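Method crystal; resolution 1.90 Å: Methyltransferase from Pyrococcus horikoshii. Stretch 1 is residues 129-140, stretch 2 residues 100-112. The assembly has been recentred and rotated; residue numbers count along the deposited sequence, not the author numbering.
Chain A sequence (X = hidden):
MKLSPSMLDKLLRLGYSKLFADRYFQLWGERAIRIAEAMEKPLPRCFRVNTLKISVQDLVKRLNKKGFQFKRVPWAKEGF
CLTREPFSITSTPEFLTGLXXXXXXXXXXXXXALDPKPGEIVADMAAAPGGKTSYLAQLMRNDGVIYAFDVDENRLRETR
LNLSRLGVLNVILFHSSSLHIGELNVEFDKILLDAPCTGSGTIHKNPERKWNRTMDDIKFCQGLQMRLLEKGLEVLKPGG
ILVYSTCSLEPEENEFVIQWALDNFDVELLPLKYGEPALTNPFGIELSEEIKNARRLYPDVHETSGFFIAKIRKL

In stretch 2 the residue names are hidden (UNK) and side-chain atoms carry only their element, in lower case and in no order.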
ATOM      1  N   PRO A 129      -2.728 -10.509   4.821  1.00 25.29           N
ATOM      2  CA  PRO A 129      -1.669 -10.792   3.846  1.00 25.99           C
ATOM      3  C   PRO A 129      -2.264 -11.400   2.583  1.00 26.59           C
ATOM      4  O   PRO A 129      -3.240 -12.149   2.651  1.00 26.10           O
ATOM      5  CB  PRO A 129      -0.773 -11.792   4.578  1.00 27.69           C
ATOM      6  CG  PRO A 129      -1.021 -11.494   6.023  1.00 29.77           C
ATOM      7  CD  PRO A 129      -2.496 -11.240   6.079  1.00 26.59           C
ATOM      8  N   GLY A 130      -1.677 -11.081   1.433  1.00 26.63           N
ATOM      9  CA  GLY A 130      -2.184 -11.629   0.186  1.00 25.61           C
ATOM     10  C   GLY A 130      -1.442 -11.161  -1.053  1.00 23.00           C
ATOM     11  O   GLY A 130      -0.363 -11.657  -1.368  1.00 24.39           O
ATOM     12  N   GLY A 131      -2.035 -10.202  -1.756  1.00 20.23           N
ATOM     13  CA  GLY A 131      -1.438  -9.678  -2.968  1.00 20.14           C
ATOM     14  C   GLY A 131      -0.046  -9.100  -2.807  1.00 18.30           C
ATOM     15  O   GLY A 131       0.837  -9.385  -3.610  1.00 18.56           O
ATOM     16  N   LYS A 132       0.162  -8.280  -1.783  1.00 17.20           N
ATOM     17  CA  LYS A 132       1.478  -7.683  -1.572  1.00 15.42           C
ATOM     18  C   LYS A 132       2.501  -8.720  -1.136  1.00 14.55           C
ATOM     19  O   LYS A 132       3.679  -8.610  -1.458  1.00 15.17           O
ATOM     20  CB  LYS A 132       1.408  -6.571  -0.522  1.00 18.46           C
ATOM     21  CG  LYS A 132       0.580  -5.365  -0.936  1.00 20.95           C
ATOM     22  CD  LYS A 132       0.810  -4.207   0.023  1.00 24.15           C
ATOM     23  CE  LYS A 132      -0.179  -3.086  -0.222  1.00 25.42           C
ATOM     24  NZ  LYS A 132      -1.567  -3.572  -0.033  1.00 26.22           N
ATOM     25  N   THR A 133       2.047  -9.725  -0.394  1.00 13.89           N
ATOM     26  CA  THR A 133       2.943 -10.769   0.075  1.00 14.44           C
ATOM     27  C   THR A 133       3.515 -11.553  -1.104  1.00 14.27           C
ATOM     28  O   THR A 133       4.707 -11.855  -1.130  1.00 12.18           O
ATOM     29  CB  THR A 133       2.218 -11.740   1.021  1.00 13.85           C
ATOM     30  OG1 THR A 133       1.491 -10.991   2.005  1.00 16.16           O
ATOM     31  CG2 THR A 133       3.232 -12.642   1.724  1.00 14.41           C
ATOM     32  N   SER A 134       2.669 -11.876  -2.081  1.00 13.72           N
ATOM     33  CA  SER A 134       3.129 -12.616  -3.253  1.00 13.62           C
ATOM     34  C   SER A 134       4.012 -11.734  -4.145  1.00 12.91           C
ATOM     35  O   SER A 134       4.875 -12.234  -4.870  1.00 12.53           O
ATOM     36  CB  SER A 134       1.932 -13.177  -4.043  1.00 14.62           C
ATOM     37  OG  SER A 134       0.990 -12.172  -4.374  1.00 13.90           O
ATOM     38  N   TYR A 135       3.818 -10.422  -4.083  1.00 11.13           N
ATOM     39  CA  TYR A 135       4.652  -9.528  -4.882  1.00 11.78           C
ATOM     40  C   TYR A 135       6.059  -9.593  -4.284  1.00 11.67           C
ATOM     41  O   TYR A 135       7.053  -9.693  -5.013  1.00 11.16           O
ATOM     42  CB  TYR A 135       4.112  -8.088  -4.841  1.00 12.53           C
ATOM     43  CG  TYR A 135       4.520  -7.231  -6.033  1.00 12.62           C
ATOM     44  CD1 TYR A 135       3.778  -6.102  -6.383  1.00 16.24           C
ATOM     45  CD2 TYR A 135       5.625  -7.565  -6.828  1.00 13.25           C
ATOM     46  CE1 TYR A 135       4.115  -5.328  -7.498  1.00 16.16           C
ATOM     47  CE2 TYR A 135       5.973  -6.793  -7.947  1.00 14.37           C
ATOM     48  CZ  TYR A 135       5.208  -5.676  -8.274  1.00 17.57           C
ATOM     49  OH  TYR A 135       5.524  -4.909  -9.380  1.00 16.92           O
ATOM     50  N   LEU A 136       6.144  -9.550  -2.954  1.00  9.38           N
ATOM     51  CA  LEU A 136       7.439  -9.635  -2.278  1.00 10.51           C
ATOM     52  C   LEU A 136       8.131 -10.928  -2.698  1.00 12.97           C
ATOM     53  O   LEU A 136       9.335 -10.943  -2.961  1.00 11.08           O
ATOM     54  CB  LEU A 136       7.272  -9.641  -0.750  1.00  9.69           C
ATOM     55  CG  LEU A 136       6.655  -8.416  -0.075  1.00 10.99           C
ATOM     56  CD1 LEU A 136       6.419  -8.723   1.403  1.00  9.14           C
ATOM     57  CD2 LEU A 136       7.567  -7.197  -0.238  1.00  8.00           C
ATOM     58  N   ALA A 137       7.360 -12.009  -2.761  1.00  9.74           N
ATOM     59  CA  ALA A 137       7.899 -13.306  -3.142  1.00 11.93           C
ATOM     60  C   ALA A 137       8.530 -13.331  -4.533  1.00  8.76           C
ATOM     61  O   ALA A 137       9.612 -13.893  -4.707  1.00  9.06           O
ATOM     62  CB  ALA A 137       6.808 -14.382  -3.048  1.00  9.49           C
ATOM     63  N   GLN A 138       7.875 -12.739  -5.528  1.00 10.22           N
ATOM     64  CA  GLN A 138       8.452 -12.766  -6.867  1.00 11.59           C
ATOM     65  C   GLN A 138       9.654 -11.831  -6.965  1.00 10.88           C
ATOM     66  O   GLN A 138      10.604 -12.103  -7.698  1.00 11.45           O
ATOM     67  CB  GLN A 138       7.391 -12.454  -7.943  1.00 12.98           C
ATOM     68  CG  GLN A 138       6.829 -11.044  -7.976  1.00 14.30           C
ATOM     69  CD  GLN A 138       5.752 -10.886  -9.045  1.00 16.44           C
ATOM     70  OE1 GLN A 138       4.657 -11.445  -8.931  1.00 16.40           O
ATOM     71  NE2 GLN A 138       6.063 -10.131 -10.094  1.00 13.29           N
ATOM     72  N   LEU A 139       9.641 -10.747  -6.198  1.00 12.75           N
ATOM     73  CA  LEU A 139      10.765  -9.821  -6.209  1.00 11.92           C
ATOM     74  C   LEU A 139      11.975 -10.517  -5.587  1.00 12.49           C
ATOM     75  O   LEU A 139      13.121 -10.232  -5.942  1.00 12.11           O
ATOM     76  CB  LEU A 139      10.410  -8.545  -5.430  1.00 13.85           C
ATOM     77  CG  LEU A 139       9.405  -7.606  -6.117  1.00 11.83           C
ATOM     78  CD1 LEU A 139       8.916  -6.548  -5.130  1.00 14.61           C
ATOM     79  CD2 LEU A 139      10.060  -6.945  -7.322  1.00 14.62           C
HETATM   80  N   MSE A 140      11.710 -11.447  -4.672  1.00 10.74           N
HETATM   81  CA  MSE A 140      12.768 -12.202  -4.005  1.00 12.34           C
HETATM   82  C   MSE A 140      13.114 -13.465  -4.802  1.00 12.31           C
HETATM   83  O   MSE A 140      13.984 -14.242  -4.408  1.00 11.23           O
HETATM   84  CB  MSE A 140      12.322 -12.578  -2.579  1.00 10.81           C
HETATM   85  CG  MSE A 140      12.065 -11.361  -1.671  1.00 12.85           C
HETATM   86 SE   MSE A 140      11.158 -11.720  -0.121  1.00  8.00          SE
HETATM   87  CE  MSE A 140      12.414 -12.455   0.818  1.00 15.27           C
ATOM     88  N   UNK A 100      -0.739 -13.950 -13.829  1.00 17.28           N
ATOM     89  CA  UNK A 100      -0.998 -12.570 -13.439  1.00 14.95           C
ATOM     90  C   UNK A 100      -1.822 -12.559 -12.159  1.00 15.69           C
ATOM     91  O   UNK A 100      -2.490 -13.543 -11.828  1.00 16.57           O
ATOM     92  c   UNK A 100      -3.986 -11.627 -15.754  1.00 14.31           C
ATOM     93  c   UNK A 100      -3.079 -12.468 -14.879  1.00 14.33           C
ATOM     94  c   UNK A 100      -1.757 -11.775 -14.535  1.00 14.80           C
ATOM     95  c   UNK A 100      -0.883 -11.631 -15.779  1.00 16.01           C
ATOM     96  N   UNK A 101      -1.755 -11.451 -11.430  1.00 15.54           N
ATOM     97  CA  UNK A 101      -2.500 -11.302 -10.186  1.00 15.43           C
ATOM     98  C   UNK A 101      -3.208  -9.959 -10.237  1.00 15.21           C
ATOM     99  O   UNK A 101      -2.602  -8.949 -10.592  1.00 12.10           O
ATOM    100  c   UNK A 101      -2.258 -11.307  -7.650  1.00 18.49           C
ATOM    101  c   UNK A 101      -3.330 -12.442  -5.791  1.00 21.49           C
ATOM    102  c   UNK A 101      -2.652 -12.479  -7.006  1.00 21.21           C
ATOM    103  c   UNK A 101      -3.621 -11.221  -5.207  1.00 19.81           C
ATOM    104  c   UNK A 101      -3.242 -10.041  -5.824  1.00 19.17           C
ATOM    105  o   UNK A 101      -4.285 -11.191  -4.003  1.00 23.37           O
ATOM    106  c   UNK A 101      -2.561 -10.089  -7.043  1.00 18.77           C
ATOM    107  c   UNK A 101      -1.551 -11.359  -8.986  1.00 17.24           C
ATOM    108  N   UNK A 102      -4.492  -9.949  -9.893  1.00 16.89           N
ATOM    109  CA  UNK A 102      -5.273  -8.714  -9.925  1.00 17.47           C
ATOM    110  C   UNK A 102      -5.234  -7.968  -8.592  1.00 17.34           C
ATOM    111  O   UNK A 102      -5.552  -8.526  -7.548  1.00 14.80           O
ATOM    112  c   UNK A 102      -7.515  -7.679 -10.374  1.00 19.85           C
ATOM    113  c   UNK A 102      -6.857  -9.775 -11.582  1.00 22.48           C
ATOM    114  c   UNK A 102      -6.365  -9.011 -12.795  1.00 26.77           C
ATOM    115  c   UNK A 102      -6.754  -8.994 -10.269  1.00 20.21           C
ATOM    116  N   UNK A 103      -4.841  -6.701  -8.642  1.00 16.92           N
ATOM    117  CA  UNK A 103      -4.772  -5.860  -7.456  1.00 16.90           C
ATOM    118  C   UNK A 103      -4.699  -4.405  -7.893  1.00 16.68           C
ATOM    119  O   UNK A 103      -4.349  -4.102  -9.035  1.00 15.23           O
ATOM    120  o   UNK A 103       0.041  -6.713  -6.904  1.00 22.93           O
ATOM    121  n   UNK A 103      -1.216  -6.323  -5.088  1.00 24.63           N
ATOM    122  c   UNK A 103      -1.027  -6.380  -6.405  1.00 23.56           C
ATOM    123  c   UNK A 103      -3.546  -6.217  -6.602  1.00 19.78           C
ATOM    124  c   UNK A 103      -2.208  -5.998  -7.286  1.00 21.36           C
ATOM    125  N   UNK A 104      -5.031  -3.503  -6.980  1.00 17.06           N
ATOM    126  CA  UNK A 104      -5.012  -2.078  -7.277  1.00 16.61           C
ATOM    127  C   UNK A 104      -3.597  -1.596  -7.562  1.00 13.59           C
ATOM    128  O   UNK A 104      -2.629  -2.119  -7.010  1.00 15.38           O
ATOM    129  o   UNK A 104      -7.334   0.313  -4.456  1.00 32.22           O
ATOM    130  c   UNK A 104      -5.592  -1.297  -6.100  1.00 19.59           C
ATOM    131  c   UNK A 104      -7.044  -1.615  -5.807  1.00 25.68           C
ATOM    132  o   UNK A 104      -8.133  -1.585  -3.692  1.00 34.12           O
ATOM    133  c   UNK A 104      -7.539  -0.913  -4.562  1.00 30.62           C
ATOM    134  N   UNK A 105      -3.483  -0.591  -8.420  1.00 10.90           N
ATOM    135  CA  UNK A 105      -2.183  -0.040  -8.775  1.00 11.93           C
ATOM    136  C   UNK A 105      -1.431   0.423  -7.532  1.00 11.31           C
ATOM    137  O   UNK A 105      -0.254   0.116  -7.360  1.00 10.71           O
ATOM    138  c   UNK A 105      -2.352   1.124  -9.743  1.00 10.23           C
ATOM    139  N   UNK A 106      -2.109   1.159  -6.658  1.00 13.36           N
ATOM    140  CA  UNK A 106      -1.462   1.659  -5.452  1.00 13.81           C
ATOM    141  C   UNK A 106      -0.880   0.548  -4.582  1.00 14.54           C
ATOM    142  O   UNK A 106       0.186   0.721  -3.987  1.00 15.24           O
ATOM    143  o   UNK A 106      -3.527   1.729  -4.150  1.00 16.94           O
ATOM    144  c   UNK A 106      -2.444   2.507  -4.628  1.00 15.07           C
ATOM    145  N   UNK A 107      -1.562  -0.593  -4.512  1.00 11.58           N
ATOM    146  CA  UNK A 107      -1.087  -1.700  -3.691  1.00 13.44           C
ATOM    147  C   UNK A 107       0.220  -2.311  -4.214  1.00 11.77           C
ATOM    148  O   UNK A 107       0.866  -3.082  -3.515  1.00 11.84           O
ATOM    149  o   UNK A 107      -2.415  -3.411  -4.825  1.00 25.25           O
ATOM    150  c   UNK A 107      -2.171  -2.786  -3.574  1.00 15.17           C
ATOM    151  N   UNK A 108       0.608  -1.955  -5.436  1.00  9.85           N
ATOM    152  CA  UNK A 108       1.841  -2.467  -6.026  1.00 11.45           C
ATOM    153  C   UNK A 108       3.061  -1.664  -5.570  1.00 12.05           C
ATOM    154  O   UNK A 108       4.186  -2.165  -5.573  1.00 12.11           O
ATOM    155  c   UNK A 108       0.691  -3.310  -8.180  1.00 14.42           C
ATOM    156  c   UNK A 108       1.759  -2.414  -7.558  1.00 12.43           C
ATOM    157  c   UNK A 108      -0.969  -3.793 -10.361  1.00 12.73           C
ATOM    158 se   UNK A 108       0.701  -3.248 -10.011  1.00  8.00          SE
ATOM    159  N   UNK A 109       2.833  -0.425  -5.155  1.00  9.93           N
ATOM    160  CA  UNK A 109       3.926   0.450  -4.737  1.00 11.53           C
ATOM    161  C   UNK A 109       4.743  -0.024  -3.524  1.00 10.92           C
ATOM    162  O   UNK A 109       5.967  -0.100  -3.598  1.00 10.38           O
ATOM    163  c   UNK A 109       3.381   1.864  -4.470  1.00 16.76           C
ATOM    164  c   UNK A 109       6.713   3.749  -4.605  1.00 23.47           C
ATOM    165  c   UNK A 109       4.406   2.985  -4.566  1.00 19.59           C
ATOM    166  c   UNK A 109       4.000   4.317  -4.644  1.00 21.79           C
ATOM    167  c   UNK A 109       6.283   5.061  -4.677  1.00 22.74           C
ATOM    168  c   UNK A 109       5.773   2.719  -4.549  1.00 21.21           C
ATOM    169  o   UNK A 109       7.211   6.076  -4.717  1.00 26.89           O
ATOM    170  c   UNK A 109       4.931   5.357  -4.698  1.00 22.21           C
ATOM    171  N   UNK A 110       4.081  -0.356  -2.397  1.00  9.64           N
ATOM    172  CA  UNK A 110       4.804  -0.804  -1.199  1.00  9.76           C
ATOM    173  C   UNK A 110       5.832  -1.918  -1.390  1.00 10.11           C
ATOM    174  O   UNK A 110       6.992  -1.766  -0.994  1.00 12.78           O
ATOM    175  c   UNK A 110       3.675  -1.194  -0.239  1.00  8.40           C
ATOM    176  c   UNK A 110       2.603  -0.217  -0.593  1.00  9.73           C
ATOM    177  c   UNK A 110       2.636  -0.258  -2.120  1.00 10.92           C
ATOM    178  N   UNK A 111       5.435  -3.048  -1.999  1.00  9.53           N
ATOM    179  CA  UNK A 111       6.412  -4.126  -2.186  1.00 11.48           C
ATOM    180  C   UNK A 111       7.611  -3.694  -3.027  1.00 10.83           C
ATOM    181  O   UNK A 111       8.756  -4.024  -2.712  1.00 10.91           O
ATOM    182  c   UNK A 111       5.609  -5.218  -2.897  1.00 12.33           C
ATOM    183  c   UNK A 111       4.194  -4.917  -2.558  1.00 15.05           C
ATOM    184  c   UNK A 111       4.123  -3.424  -2.551  1.00 11.57           C
ATOM    185  N   UNK A 112       7.340  -2.972  -4.108  1.00 10.17           N
ATOM    186  CA  UNK A 112       8.401  -2.516  -4.999  1.00 11.70           C
ATOM    187  C   UNK A 112       9.324  -1.537  -4.271  1.00 10.46           C
ATOM    188  O   UNK A 112      10.546  -1.617  -4.391  1.00 13.75           O
ATOM    189  c   UNK A 112       8.926  -1.318  -7.151  1.00 13.29           C
ATOM    190  c   UNK A 112       6.963  -2.860  -7.036  1.00 12.98           C
ATOM    191  c   UNK A 112       7.809  -1.846  -6.263  1.00 11.45           C
TER
HETATM  192  O   HOH W   1      -4.973  -8.871  -2.852  1.00 40.66           O

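Position 100 carries four carbons, forked at the first with one arm two carbons long; its CA-to-CB bond points away from stretch 1. This is I100, beta-branched and at home in a strand. Position 101 has one carbon, then a six-carbon ring bearing an oxygen; ring and oxygen lie against G131, hence Y101. A CB on G131 would lie 2.8 Å from Y101 CE1, a clash; glycine leaves the room. Y101 OH lies 3.3 Å from G131 N, but at too poor an angle for a hydrogen bond. A water 2.7 Å from Y101 OH also accepts a weak bond from G131 N, at 3.4 Å.

Position 102 repeats the fork of 100, out of reach of stretch 1: I102, again beta-branched in a strand. At 103 three carbons end in one oxygen and one nitrogen, near Y135 and G131: the amide of Q103, long enough to reach both, with OE1 3.8 Å from Y135 CD1 and NE2 3.8 Å from G131 C. Position 104, three carbons ending in two oxygens, is out of reach; it is E104, partly exposed, as suits a carboxylate.

Position 105 has a single carbon and makes no contact with stretch 1: A105, small and buried. Position 106 has one carbon, its bond from CA pointing away from stretch 1, and one oxygen: S106, compact enough for a buried site. Position 107 has the same two atoms, its carbon near K132 NZ: S107, whose OG donates to E104 O at 2.5 Å. S107 O, 3.5 Å from K132 CE, is buried without a polar partner.

Position 108 is unbranched, two carbons, selenium and a carbon, the first packing on Y135: M108, as selenomethionine. Its CB, 3.7 Å from Y135 CE1, is apolar, and its flexible end leads away. Position 109, a carbon and an oxygen-bearing six-carbon ring, has no contact with stretch 1: Y109, its hydroxyl hydrogen-bonded elsewhere in the structure.

At 110, three carbons close onto the backbone N, beside K132: P110. The same ring at 111 sits among K132, Y135, L136 and L139: P111. Neither proline nitrogen can donate to the turn before, and the helix is kinked here. Position 112, one carbon carrying two, meets Y135: V112, whose fork offers CG2 to Y135 CZ at 3.5 Å.

The contact works by shape, with no direct hydrogen bond across it. P111 is a compact knob, its CB 3.8 Å from both Y135 CB and L136 CD2. The helix axes cross at -45°, while Y101 and Q103 pack against the glycine-opened start of the first helix.

Stretch 2 100-112: IYIQEASSMYPPV
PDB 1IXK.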